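Local coordinates for protein teicoplanin pseudoaglycone deacetylases Orf2 (PDB 3DFF) that probably removes the acetyl group from an amino sugar of teicoplanin pseudoaglycone by zinc-dependent amide hydrolysis during biosynthesis of the antibiotic, at residues Asp19-Phe24 and Ala81-Leu86; Ala26-Ala31 and Val38-Val43; Ala111-Glu114 and Leu119-Asn122; Thr61-Ala66 and Ser98-Leu103. All coordinates share one frame; numbering follows the deposited sequence.

In the fold
The four contacts fall into two touching pairs. Interactions 1 and 2 share helix 19-33, their centres about 7 Å apart, in the packed core of helices beside the parallel part of the sheet; the same helix carries D19 to the zinc ion. Interactions 3 and 4, with centres about 12 Å apart, join the end of helix 54-62, the loop 98-103 and the small hairpin; N122 CB meets L103 CD1 at 3.7 Å, and L119 CD1 meets I99 CG2 at 4.2 Å. The side chain of W63 in interaction 4 comes to about 9 Å from the zinc, and that of L119 in interaction 3 to about 12 Å. Interactions 1 and 3 lie about 29 Å apart between centres.

Interaction 1 of 4, residues Asp19-Phe24 and Ala81-Leu86; sequences DAVLSF and AALDHL. With ZN (zinc ion), chain B.
V21 alone carries 19-24 across to A82, L83 and L86, two residues beyond a metal ligand. That ligand is D19, in the first turn of the helix: its carboxylate grips the zinc unevenly, with OD2 at 2.1 Å and OD1 at 2.6 Å from the ion. H16, H164 and two waters complete the site, to which the carboxylate supplies anionic oxygen for the cation. A20, a small residue, keeps this turn close to V40 of the neighbouring strand. V21 follows, and its CG2 makes the close contacts. With CG1 anti to the backbone N (chi1 173°), CG2 is directed at the other helix and enters among three side chains: V21 CG2 is 3.6 Å from L83 CD2, 4.0 Å from L86 CD1 and 4.3 Å from A82 CB. One methyl branch is thus set among two leucine ends and an alanine. Further on, L22 leans on V226, and S23 OG is bonded by the backbone N of L188. The contact is wholly buried: helix 216-226 packs on V21 and L86 through A225, Y229 covers V21 and A82, and L83 rests on V40 of strand 37-42.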
loop_
_atom_site.group_PDB
_atom_site.type_symbol
_atom_site.label_atom_id
_atom_site.label_comp_id
_atom_site.label_asym_id
_atom_site.label_seq_id
_atom_site.Cartn_x
_atom_site.Cartn_y
_atom_site.Cartn_z
ATOM N N ASP A 19 -0.650 1.370 3.910
ATOM C CA ASP A 19 0.497 0.634 3.361
ATOM C C ASP A 19 1.725 1.519 3.185
ATOM O O ASP A 19 2.840 1.103 3.511
ATOM C CB ASP A 19 0.155 -0.040 2.023
ATOM C CG ASP A 19 -0.798 -1.206 2.181
ATOM O OD1 ASP A 19 -0.490 -2.151 2.934
ATOM O OD2 ASP A 19 -1.865 -1.181 1.542
ATOM N N ALA A 20 1.523 2.727 2.674
ATOM C CA ALA A 20 2.648 3.644 2.421
ATOM C C ALA A 20 3.333 4.013 3.718
ATOM O O ALA A 20 4.583 4.102 3.771
ATOM C CB ALA A 20 2.148 4.919 1.703
ATOM N N VAL A 21 2.546 4.259 4.759
ATOM C CA VAL A 21 3.141 4.636 6.051
ATOM C C VAL A 21 3.884 3.440 6.657
ATOM O O VAL A 21 5.038 3.554 7.067
ATOM C CB VAL A 21 2.112 5.255 7.009
ATOM C CG1 VAL A 21 2.725 5.479 8.387
ATOM C CG2 VAL A 21 1.598 6.580 6.411
ATOM N N LEU A 22 3.232 2.283 6.692
ATOM C CA LEU A 22 3.884 1.072 7.207
ATOM C C LEU A 22 5.180 0.754 6.484
ATOM O O LEU A 22 6.174 0.334 7.113
ATOM C CB LEU A 22 2.958 -0.130 7.024
ATOM C CG LEU A 22 1.826 -0.249 8.034
ATOM C CD1 LEU A 22 0.781 -1.223 7.497
ATOM C CD2 LEU A 22 2.350 -0.694 9.408
ATOM N N SER A 23 5.171 0.920 5.168
ATOM C CA SER A 23 6.284 0.455 4.340
ATOM C C SER A 23 7.346 1.507 4.083
ATOM O O SER A 23 8.518 1.166 3.874
ATOM C CB SER A 23 5.782 -0.087 2.999
ATOM O OG SER A 23 4.835 -1.122 3.192
ATOM N N PHE A 24 6.935 2.773 4.090
ATOM C CA PHE A 24 7.778 3.838 3.529
ATOM C C PHE A 24 7.646 5.140 4.322
ATOM O O PHE A 24 8.092 6.194 3.862
ATOM C CB PHE A 24 7.417 4.026 2.041
ATOM C CG PHE A 24 8.412 4.849 1.239
ATOM C CD1 PHE A 24 9.760 4.504 1.185
ATOM C CD2 PHE A 24 7.973 5.945 0.509
ATOM C CE1 PHE A 24 10.669 5.269 0.428
ATOM C CE2 PHE A 24 8.865 6.713 -0.249
ATOM C CZ PHE A 24 10.210 6.379 -0.288
ATOM N N ALA A 81 -4.582 11.794 9.522
ATOM C CA ALA A 81 -3.829 11.990 10.774
ATOM C C ALA A 81 -2.398 11.455 10.617
ATOM O O ALA A 81 -1.433 12.161 10.916
ATOM C CB ALA A 81 -4.539 11.345 11.941
ATOM N N ALA A 82 -2.258 10.233 10.088
ATOM C CA ALA A 82 -0.935 9.620 9.921
ATOM C C ALA A 82 -0.034 10.448 9.020
ATOM O O ALA A 82 1.107 10.761 9.399
ATOM C CB ALA A 82 -1.062 8.178 9.387
ATOM N N LEU A 83 -0.550 10.830 7.850
ATOM C CA LEU A 83 0.209 11.598 6.863
ATOM C C LEU A 83 0.469 13.038 7.362
ATOM O O LEU A 83 1.571 13.563 7.164
ATOM C CB LEU A 83 -0.501 11.574 5.498
ATOM C CG LEU A 83 -0.604 10.156 4.917
ATOM C CD1 LEU A 83 -1.465 10.116 3.672
ATOM C CD2 LEU A 83 0.806 9.628 4.603
ATOM N N ASP A 84 -0.515 13.648 8.020
ATOM C CA ASP A 84 -0.295 14.949 8.702
ATOM C C ASP A 84 0.869 14.835 9.696
ATOM O O ASP A 84 1.690 15.750 9.804
ATOM C CB ASP A 84 -1.542 15.410 9.470
ATOM C CG ASP A 84 -2.626 16.011 8.583
ATOM O OD1 ASP A 84 -2.415 16.220 7.381
ATOM O OD2 ASP A 84 -3.721 16.284 9.142
ATOM N N HIS A 85 0.957 13.707 10.407
ATOM C CA HIS A 85 2.045 13.515 11.372
ATOM C C HIS A 85 3.415 13.462 10.707
ATOM O O HIS A 85 4.405 13.953 11.288
ATOM C CB HIS A 85 1.825 12.279 12.242
ATOM C CG HIS A 85 2.665 12.272 13.484
ATOM N ND1 HIS A 85 2.370 13.050 14.586
ATOM C CD2 HIS A 85 3.798 11.595 13.790
ATOM C CE1 HIS A 85 3.285 12.847 15.519
ATOM N NE2 HIS A 85 4.162 11.969 15.062
ATOM N N LEU A 86 3.476 12.875 9.508
ATOM C CA LEU A 86 4.703 12.829 8.683
ATOM C C LEU A 86 4.951 14.147 7.955
ATOM O O LEU A 86 5.958 14.308 7.244
ATOM C CB LEU A 86 4.643 11.687 7.660
ATOM C CG LEU A 86 4.522 10.274 8.225
ATOM C CD1 LEU A 86 4.455 9.269 7.076
ATOM C CD2 LEU A 86 5.724 9.971 9.109
HETATM ZN ZN ZN B . -2.633 -3.128 1.938
HETATM O O HOH W 1 -3.332 -2.496 3.826
HETATM O O HOH W 2 -2.896 -5.028 2.513
#

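Interaction 2 of 4, residues Ala26-Ala31 and Val38-Val43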
loop_
_atom_site.group_PDB
_atom_site.type_symbol
_atom_site.label_atom_id
_atom_site.label_comp_id
_atom_site.label_asym_id
_atom_site.label_seq_id
_atom_site.Cartn_x
_atom_site.Cartn_y
_atom_site.Cartn_z
ATOM N N ALA A 26 9.148 6.275 6.946
ATOM C CA ALA A 26 10.442 6.926 7.226
ATOM C C ALA A 26 10.942 7.678 5.993
ATOM O O ALA A 26 11.344 8.840 6.101
ATOM C CB ALA A 26 11.480 5.915 7.718
ATOM N N GLY A 27 10.890 7.026 4.830
ATOM C CA GLY A 27 11.226 7.639 3.535
ATOM C C GLY A 27 10.406 8.879 3.204
ATOM O O GLY A 27 10.946 9.898 2.734
ATOM N N LEU A 28 9.099 8.796 3.434
ATOM C CA LEU A 28 8.212 9.933 3.190
ATOM C C LEU A 28 8.572 11.119 4.087
ATOM O O LEU A 28 8.639 12.259 3.614
ATOM C CB LEU A 28 6.759 9.536 3.441
ATOM C CG LEU A 28 6.206 8.517 2.446
ATOM C CD1 LEU A 28 4.873 8.002 2.940
ATOM C CD2 LEU A 28 6.075 9.123 1.038
ATOM N N ALA A 29 8.776 10.835 5.373
ATOM C CA ALA A 29 9.100 11.863 6.363
ATOM C C ALA A 29 10.451 12.507 6.036
ATOM O O ALA A 29 10.598 13.733 6.142
ATOM C CB ALA A 29 9.107 11.268 7.753
ATOM N N GLN A 30 11.410 11.679 5.621
ATOM C CA GLN A 30 12.737 12.157 5.196
ATOM C C GLN A 30 12.611 13.128 4.033
ATOM O O GLN A 30 13.194 14.223 4.063
ATOM C CB GLN A 30 13.645 10.978 4.805
ATOM C CG GLN A 30 15.032 11.362 4.256
ATOM C CD GLN A 30 16.014 11.781 5.343
ATOM O OE1 GLN A 30 15.675 11.836 6.529
ATOM N NE2 GLN A 30 17.246 12.078 4.939
ATOM N N ALA A 31 11.852 12.721 3.015
ATOM C CA ALA A 31 11.682 13.491 1.792
ATOM C C ALA A 31 11.092 14.868 2.085
ATOM O O ALA A 31 11.483 15.861 1.461
ATOM C CB ALA A 31 10.801 12.723 0.805
ATOM N N VAL A 38 5.705 16.266 -1.332
ATOM C CA VAL A 38 5.333 14.853 -1.161
ATOM C C VAL A 38 3.818 14.692 -1.146
ATOM O O VAL A 38 3.116 15.384 -0.393
ATOM C CB VAL A 38 5.939 14.251 0.138
ATOM C CG1 VAL A 38 5.591 12.760 0.266
ATOM C CG2 VAL A 38 7.473 14.458 0.176
ATOM N N LEU A 39 3.336 13.789 -1.993
ATOM C CA LEU A 39 1.910 13.451 -2.059
ATOM C C LEU A 39 1.738 11.949 -1.999
ATOM O O LEU A 39 2.339 11.229 -2.792
ATOM C CB LEU A 39 1.287 13.979 -3.350
ATOM C CG LEU A 39 -0.224 13.736 -3.571
ATOM C CD1 LEU A 39 -1.066 14.378 -2.487
ATOM C CD2 LEU A 39 -0.615 14.236 -4.955
ATOM N N VAL A 40 0.886 11.498 -1.080
ATOM C CA VAL A 40 0.603 10.067 -0.925
ATOM C C VAL A 40 -0.825 9.829 -1.387
ATOM O O VAL A 40 -1.775 10.245 -0.714
ATOM C CB VAL A 40 0.802 9.627 0.518
ATOM C CG1 VAL A 40 0.466 8.134 0.693
ATOM C CG2 VAL A 40 2.271 9.910 0.957
ATOM N N TYR A 41 -0.939 9.206 -2.550
ATOM C CA TYR A 41 -2.231 8.885 -3.166
ATOM C C TYR A 41 -2.572 7.453 -2.829
ATOM O O TYR A 41 -1.784 6.555 -3.125
ATOM C CB TYR A 41 -2.120 9.057 -4.683
ATOM C CG TYR A 41 -3.235 8.428 -5.508
ATOM C CD1 TYR A 41 -4.564 8.846 -5.356
ATOM C CD2 TYR A 41 -2.957 7.428 -6.435
ATOM C CE1 TYR A 41 -5.585 8.275 -6.110
ATOM C CE2 TYR A 41 -3.974 6.836 -7.205
ATOM C CZ TYR A 41 -5.295 7.271 -7.033
ATOM O OH TYR A 41 -6.306 6.708 -7.778
ATOM N N THR A 42 -3.742 7.235 -2.227
ATOM C CA THR A 42 -4.191 5.873 -1.948
ATOM C C THR A 42 -5.261 5.481 -2.964
ATOM O O THR A 42 -6.279 6.152 -3.091
ATOM C CB THR A 42 -4.732 5.749 -0.527
ATOM O OG1 THR A 42 -3.701 6.110 0.411
ATOM C CG2 THR A 42 -5.200 4.297 -0.247
ATOM N N VAL A 43 -5.000 4.392 -3.677
ATOM C CA VAL A 43 -5.867 3.859 -4.733
ATOM C C VAL A 43 -7.207 3.357 -4.185
ATOM O O VAL A 43 -8.268 3.801 -4.623
ATOM C CB VAL A 43 -5.150 2.728 -5.501
ATOM C CG1 VAL A 43 -6.034 2.132 -6.616
ATOM C CG2 VAL A 43 -3.841 3.255 -6.084
#
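L28 straddles the gap to V38 and V40, and its two methyls make the tight part of this contact. L28 CD2 meets V38 CG1 at 3.7 Å, while L28 CD1 lies 3.8 Å from V40 CG2; the L28 CD2 methyl is nearly as close to the same V40 CG2, at 3.9 Å. A forked leucine end suits the place because it bridges two strand residues that project to one face, one on each side of L39. Both valines hold CG1 anti to the backbone N (V38 chi1 -178°, V40 chi1 178°), which sets CG1 beside the carbonyl carbon and CG2 beside the N; L28 meets CG1 of V38 but CG2 of V40. Beta-branched residues of this kind are well accommodated by an extended backbone. One turn on, A31 puts its single methyl against the other branch of V38, with A31 CB 3.8 Å from V38 CG2, so a short side chain lets the helix come down closely there.

The packing thins toward the outside of the helix. A31 is already partly exposed, and G27 and Q30 lie on the partly open side. At the kinked start of this segment, the backbone N atoms of A26 and G27 are bonded by the carboxylate of E262.

The axes of 26-31 and 38-42 approach to 9.4 Å, with N-to-C directions at 149°, as the return half of the right-handed beta-alpha-beta unit 9-14, 19-33, 37-42. A29, turned from the strand, is buried under helix 216-226, L28 also touches A12 of strand 9-14, and across the sheet L39 and Y41 meet helix 126-147.

Interaction 3 of 4, residues Ala111-Glu114 and Leu119-Asn122; sequences AHVE and LAVN
A small antiparallel hairpin of two very short strands, 110-111 and 120-121, is closed by A111 and A120, which form a hydrogen-bonded pair. A111 N donates to A120 O at 2.8 Å, with a nearly straight N-H...O angle of 166°. The return bond, from A120 N to A111 O at 3.0 Å, is more bent, at 150°. Two small methyls project from the pair to the same face of the ribbon. V113, past the paired residues, brings CG2 to 3.9 Å from A120 CB. Alanine is suited to these positions because it allows the valine branch to lie close to the strand.

On the other side of the ribbon, L119 does the work. Its CD2 methyl comes to 3.8 Å from H112 CA and also lies 3.7 Å from A111 O, bridging the start of the loop. The same methyl sits at the edge of the H112 imidazole, near the ring plane, and the two side chains cross at about a right angle. H112 has its ring anti to the backbone N (chi1 177°), which carries the imidazole outward and offers CB and an edge, not a face, to the leucine.

Leucine has a second apolar neighbour in A55, and H112 touches R58, so the hairpin is held against helix 54-62. Past the second strand, the carbonyl of N122 accepts a bond from ND1 of H124, a residue that binds a zinc ion in a structure of this protein. The arrangement is that of a short beta-hairpin with a long irregular loop, lying at the surface near the loops round the zinc site.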
loop_
_atom_site.group_PDB
_atom_site.type_symbol
_atom_site.label_atom_id
_atom_site.label_comp_id
_atom_site.label_asym_id
_atom_site.label_seq_id
_atom_site.Cartn_x
_atom_site.Cartn_y
_atom_site.Cartn_z
ATOM N N ALA A 111 -15.029 -13.655 -0.038
ATOM C CA ALA A 111 -15.995 -14.402 0.758
ATOM C C ALA A 111 -15.351 -14.949 2.012
ATOM O O ALA A 111 -14.176 -15.285 1.997
ATOM C CB ALA A 111 -16.581 -15.537 -0.060
ATOM N N HIS A 112 -16.133 -15.034 3.085
ATOM C CA HIS A 112 -15.712 -15.743 4.288
ATOM C C HIS A 112 -16.093 -17.216 4.159
ATOM O O HIS A 112 -17.212 -17.544 3.760
ATOM C CB HIS A 112 -16.376 -15.150 5.532
ATOM C CG HIS A 112 -16.034 -15.874 6.798
ATOM N ND1 HIS A 112 -14.818 -15.732 7.427
ATOM C CD2 HIS A 112 -16.746 -16.752 7.544
ATOM C CE1 HIS A 112 -14.794 -16.493 8.509
ATOM N NE2 HIS A 112 -15.956 -17.113 8.609
ATOM N N VAL A 113 -15.148 -18.093 4.491
ATOM C CA VAL A 113 -15.376 -19.534 4.461
ATOM C C VAL A 113 -15.426 -20.046 5.899
ATOM O O VAL A 113 -14.479 -19.842 6.670
ATOM C CB VAL A 113 -14.274 -20.259 3.657
ATOM C CG1 VAL A 113 -14.521 -21.780 3.611
ATOM C CG2 VAL A 113 -14.201 -19.694 2.243
ATOM N N GLU A 114 -16.533 -20.698 6.256
ATOM C CA GLU A 114 -16.749 -21.154 7.634
ATOM C C GLU A 114 -15.558 -21.972 8.120
ATOM O O GLU A 114 -15.122 -22.906 7.440
ATOM C CB GLU A 114 -18.042 -21.972 7.736
ATOM C CG GLU A 114 -18.492 -22.295 9.167
ATOM C CD GLU A 114 -18.912 -21.065 9.969
ATOM O OE1 GLU A 114 -19.650 -20.210 9.427
ATOM O OE2 GLU A 114 -18.507 -20.966 11.153
ATOM N N LEU A 119 -9.641 -14.855 4.173
ATOM C CA LEU A 119 -10.735 -14.664 3.216
ATOM C C LEU A 119 -10.375 -15.197 1.830
ATOM O O LEU A 119 -9.250 -15.030 1.360
ATOM C CB LEU A 119 -11.130 -13.190 3.122
ATOM C CG LEU A 119 -11.680 -12.519 4.382
ATOM C CD1 LEU A 119 -11.847 -11.027 4.149
ATOM C CD2 LEU A 119 -12.998 -13.145 4.818
ATOM N N ALA A 120 -11.344 -15.839 1.192
ATOM C CA ALA A 120 -11.163 -16.397 -0.142
ATOM C C ALA A 120 -11.634 -15.396 -1.195
ATOM O O ALA A 120 -12.559 -14.638 -0.955
ATOM C CB ALA A 120 -11.945 -17.697 -0.268
ATOM N N VAL A 121 -10.982 -15.407 -2.349
ATOM C CA VAL A 121 -11.412 -14.629 -3.513
ATOM C C VAL A 121 -12.138 -15.545 -4.497
ATOM O O VAL A 121 -11.627 -16.595 -4.871
ATOM C CB VAL A 121 -10.205 -13.964 -4.207
ATOM C CG1 VAL A 121 -10.655 -13.129 -5.374
ATOM C CG2 VAL A 121 -9.452 -13.096 -3.224
ATOM N N ASN A 122 -13.328 -15.131 -4.903
ATOM C CA ASN A 122 -14.135 -15.882 -5.859
ATOM C C ASN A 122 -13.556 -15.818 -7.256
ATOM O O ASN A 122 -13.037 -14.788 -7.677
ATOM C CB ASN A 122 -15.573 -15.359 -5.843
ATOM C CG ASN A 122 -16.338 -15.826 -4.626
ATOM O OD1 ASN A 122 -17.109 -15.078 -4.034
ATOM N ND2 ASN A 122 -16.126 -17.078 -4.253
#

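Interaction 4 of 4, residues Thr61-Ala66 and Ser98-Leu103; sequences TIWGLA and SIYRKL
W63 and I99 meet although their backbones stay far apart, the CA atoms 13.2 Å from each other: the contact is made by side-chain ends alone. W63 CH2 comes to 3.8 Å from I99 CD1, the two side chains arriving from opposite directions. An indole is long enough to span such a gap, and with CG beside the backbone N (chi1 -67°) it is directed at the loop 98-103. W63 is placed by the end of helix 54-62, where G64, with positive phi, closes a Schellman motif: G64 N bonds T61 O and L65 N bonds H60 O.

Y100 joins at the rim of the indole. Its OH lies in the indole plane, 3.9 Å from W63 CZ3, a contact and not a hydrogen bond; the polar partner of that hydroxyl is H60 NE2. I99 holds CG1 in the crowded position between backbone N and carbonyl carbon (chi1 58°), which brings CG1 over the centre of the Y100 ring, 3.8 Å above its plane. The isoleucine thus touches both aromatics, CG1 over the tyrosine and CD1 obliquely at the indole. Next to it, I99 N is bonded by D97 OD1 and S98 N by D163 OD2, and both aspartates bind zinc in a structure of this protein.

R75 also makes a cation-pi contact with the indole. Chemically, the contact is dispersion between an isoleucine methyl and the benzo part of the indole, whose slightly positive edge is probably well disposed to a hydroxyl oxygen.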
loop_
_atom_site.group_PDB
_atom_site.type_symbol
_atom_site.label_atom_id
_atom_site.label_comp_id
_atom_site.label_asym_id
_atom_site.label_seq_id
_atom_site.Cartn_x
_atom_site.Cartn_y
_atom_site.Cartn_z
ATOM N N THR A 61 -15.578 -5.408 12.232
ATOM C CA THR A 61 -15.491 -5.826 13.628
ATOM C C THR A 61 -14.041 -5.974 14.100
ATOM O O THR A 61 -13.700 -5.539 15.209
ATOM C CB THR A 61 -16.293 -7.129 13.852
ATOM O OG1 THR A 61 -17.689 -6.850 13.625
ATOM C CG2 THR A 61 -16.095 -7.645 15.274
ATOM N N ILE A 62 -13.184 -6.545 13.249
ATOM C CA ILE A 62 -11.764 -6.714 13.555
ATOM C C ILE A 62 -11.089 -5.337 13.684
ATOM O O ILE A 62 -10.154 -5.153 14.487
ATOM C CB ILE A 62 -11.089 -7.604 12.481
ATOM C CG1 ILE A 62 -11.510 -9.064 12.706
ATOM C CG2 ILE A 62 -9.569 -7.456 12.493
ATOM C CD1 ILE A 62 -11.217 -9.971 11.516
ATOM N N TRP A 63 -11.604 -4.367 12.930
ATOM C CA TRP A 63 -11.092 -2.994 12.939
ATOM C C TRP A 63 -11.669 -2.151 14.074
ATOM O O TRP A 63 -11.418 -0.944 14.144
ATOM C CB TRP A 63 -11.399 -2.314 11.603
ATOM C CG TRP A 63 -10.658 -2.904 10.446
ATOM C CD1 TRP A 63 -9.508 -3.642 10.487
ATOM C CD2 TRP A 63 -10.992 -2.754 9.063
ATOM N NE1 TRP A 63 -9.119 -3.977 9.213
ATOM C CE2 TRP A 63 -10.012 -3.440 8.319
ATOM C CE3 TRP A 63 -12.025 -2.096 8.382
ATOM C CZ2 TRP A 63 -10.036 -3.495 6.925
ATOM C CZ3 TRP A 63 -12.058 -2.155 7.012
ATOM C CH2 TRP A 63 -11.070 -2.860 6.290
ATOM N N GLY A 64 -12.440 -2.781 14.958
ATOM C CA GLY A 64 -13.003 -2.067 16.108
ATOM C C GLY A 64 -14.193 -1.188 15.807
ATOM O O GLY A 64 -14.471 -0.229 16.548
ATOM N N LEU A 65 -14.910 -1.517 14.734
ATOM C CA LEU A 65 -16.088 -0.797 14.299
ATOM C C LEU A 65 -17.302 -1.700 14.375
ATOM O O LEU A 65 -17.178 -2.912 14.505
ATOM C CB LEU A 65 -15.913 -0.293 12.861
ATOM C CG LEU A 65 -14.695 0.604 12.610
ATOM C CD1 LEU A 65 -14.553 0.933 11.130
ATOM C CD2 LEU A 65 -14.787 1.872 13.460
ATOM N N ALA A 66 -18.474 -1.102 14.301
ATOM C CA ALA A 66 -19.703 -1.853 14.152
ATOM C C ALA A 66 -19.763 -2.391 12.712
ATOM O O ALA A 66 -19.149 -1.798 11.814
ATOM C CB ALA A 66 -20.872 -0.955 14.432
ATOM N N SER A 98 -10.976 -4.554 -2.023
ATOM C CA SER A 98 -11.433 -5.909 -2.390
ATOM C C SER A 98 -12.629 -6.389 -1.573
ATOM O O SER A 98 -13.460 -7.112 -2.120
ATOM C CB SER A 98 -10.291 -6.916 -2.280
ATOM O OG SER A 98 -9.784 -6.942 -0.957
ATOM N N ILE A 99 -12.749 -5.995 -0.299
ATOM C CA ILE A 99 -13.892 -6.477 0.506
ATOM C C ILE A 99 -15.228 -5.852 0.126
ATOM O O ILE A 99 -16.288 -6.284 0.607
ATOM C CB ILE A 99 -13.669 -6.349 2.031
ATOM C CG1 ILE A 99 -13.391 -4.881 2.429
ATOM C CG2 ILE A 99 -12.567 -7.276 2.471
ATOM C CD1 ILE A 99 -13.464 -4.647 3.978
ATOM N N TYR A 100 -15.195 -4.836 -0.733
ATOM C CA TYR A 100 -16.426 -4.167 -1.118
ATOM C C TYR A 100 -16.794 -4.413 -2.573
ATOM O O TYR A 100 -17.881 -3.997 -2.989
ATOM C CB TYR A 100 -16.339 -2.646 -0.887
ATOM C CG TYR A 100 -15.953 -2.251 0.524
ATOM C CD1 TYR A 100 -16.713 -2.682 1.643
ATOM C CD2 TYR A 100 -14.831 -1.454 0.756
ATOM C CE1 TYR A 100 -16.358 -2.314 2.932
ATOM C CE2 TYR A 100 -14.469 -1.082 2.062
ATOM C CZ TYR A 100 -15.233 -1.519 3.135
ATOM O OH TYR A 100 -14.850 -1.161 4.419
ATOM N N ARG A 101 -15.892 -5.036 -3.337
ATOM C CA ARG A 101 -16.123 -5.175 -4.778
ATOM C C ARG A 101 -17.023 -6.364 -5.092
ATOM O O ARG A 101 -17.061 -7.343 -4.356
ATOM C CB ARG A 101 -14.809 -5.302 -5.559
ATOM C CG ARG A 101 -13.933 -4.038 -5.478
ATOM C CD ARG A 101 -12.979 -3.942 -6.686
ATOM N NE ARG A 101 -12.008 -5.031 -6.820
ATOM C CZ ARG A 101 -10.856 -5.085 -6.156
ATOM N NH1 ARG A 101 -10.558 -4.157 -5.264
ATOM N NH2 ARG A 101 -10.016 -6.081 -6.353
ATOM N N LYS A 102 -17.736 -6.257 -6.216
ATOM C CA LYS A 102 -18.550 -7.342 -6.747
ATOM C C LYS A 102 -18.010 -7.868 -8.077
ATOM O O LYS A 102 -17.297 -7.149 -8.793
ATOM C CB LYS A 102 -19.972 -6.872 -6.960
ATOM C CG LYS A 102 -20.745 -6.741 -5.663
ATOM C CD LYS A 102 -22.173 -6.348 -5.938
ATOM C CE LYS A 102 -22.981 -6.275 -4.661
ATOM N NZ LYS A 102 -24.373 -5.841 -4.958
ATOM N N LEU A 103 -18.352 -9.123 -8.380
ATOM C CA LEU A 103 -18.020 -9.757 -9.656
ATOM C C LEU A 103 -19.016 -9.337 -10.712
ATOM O O LEU A 103 -20.109 -8.894 -10.381
ATOM C CB LEU A 103 -18.053 -11.282 -9.522
ATOM C CG LEU A 103 -17.110 -11.936 -8.502
ATOM C CD1 LEU A 103 -17.197 -13.429 -8.600
ATOM C CD2 LEU A 103 -15.679 -11.464 -8.696
#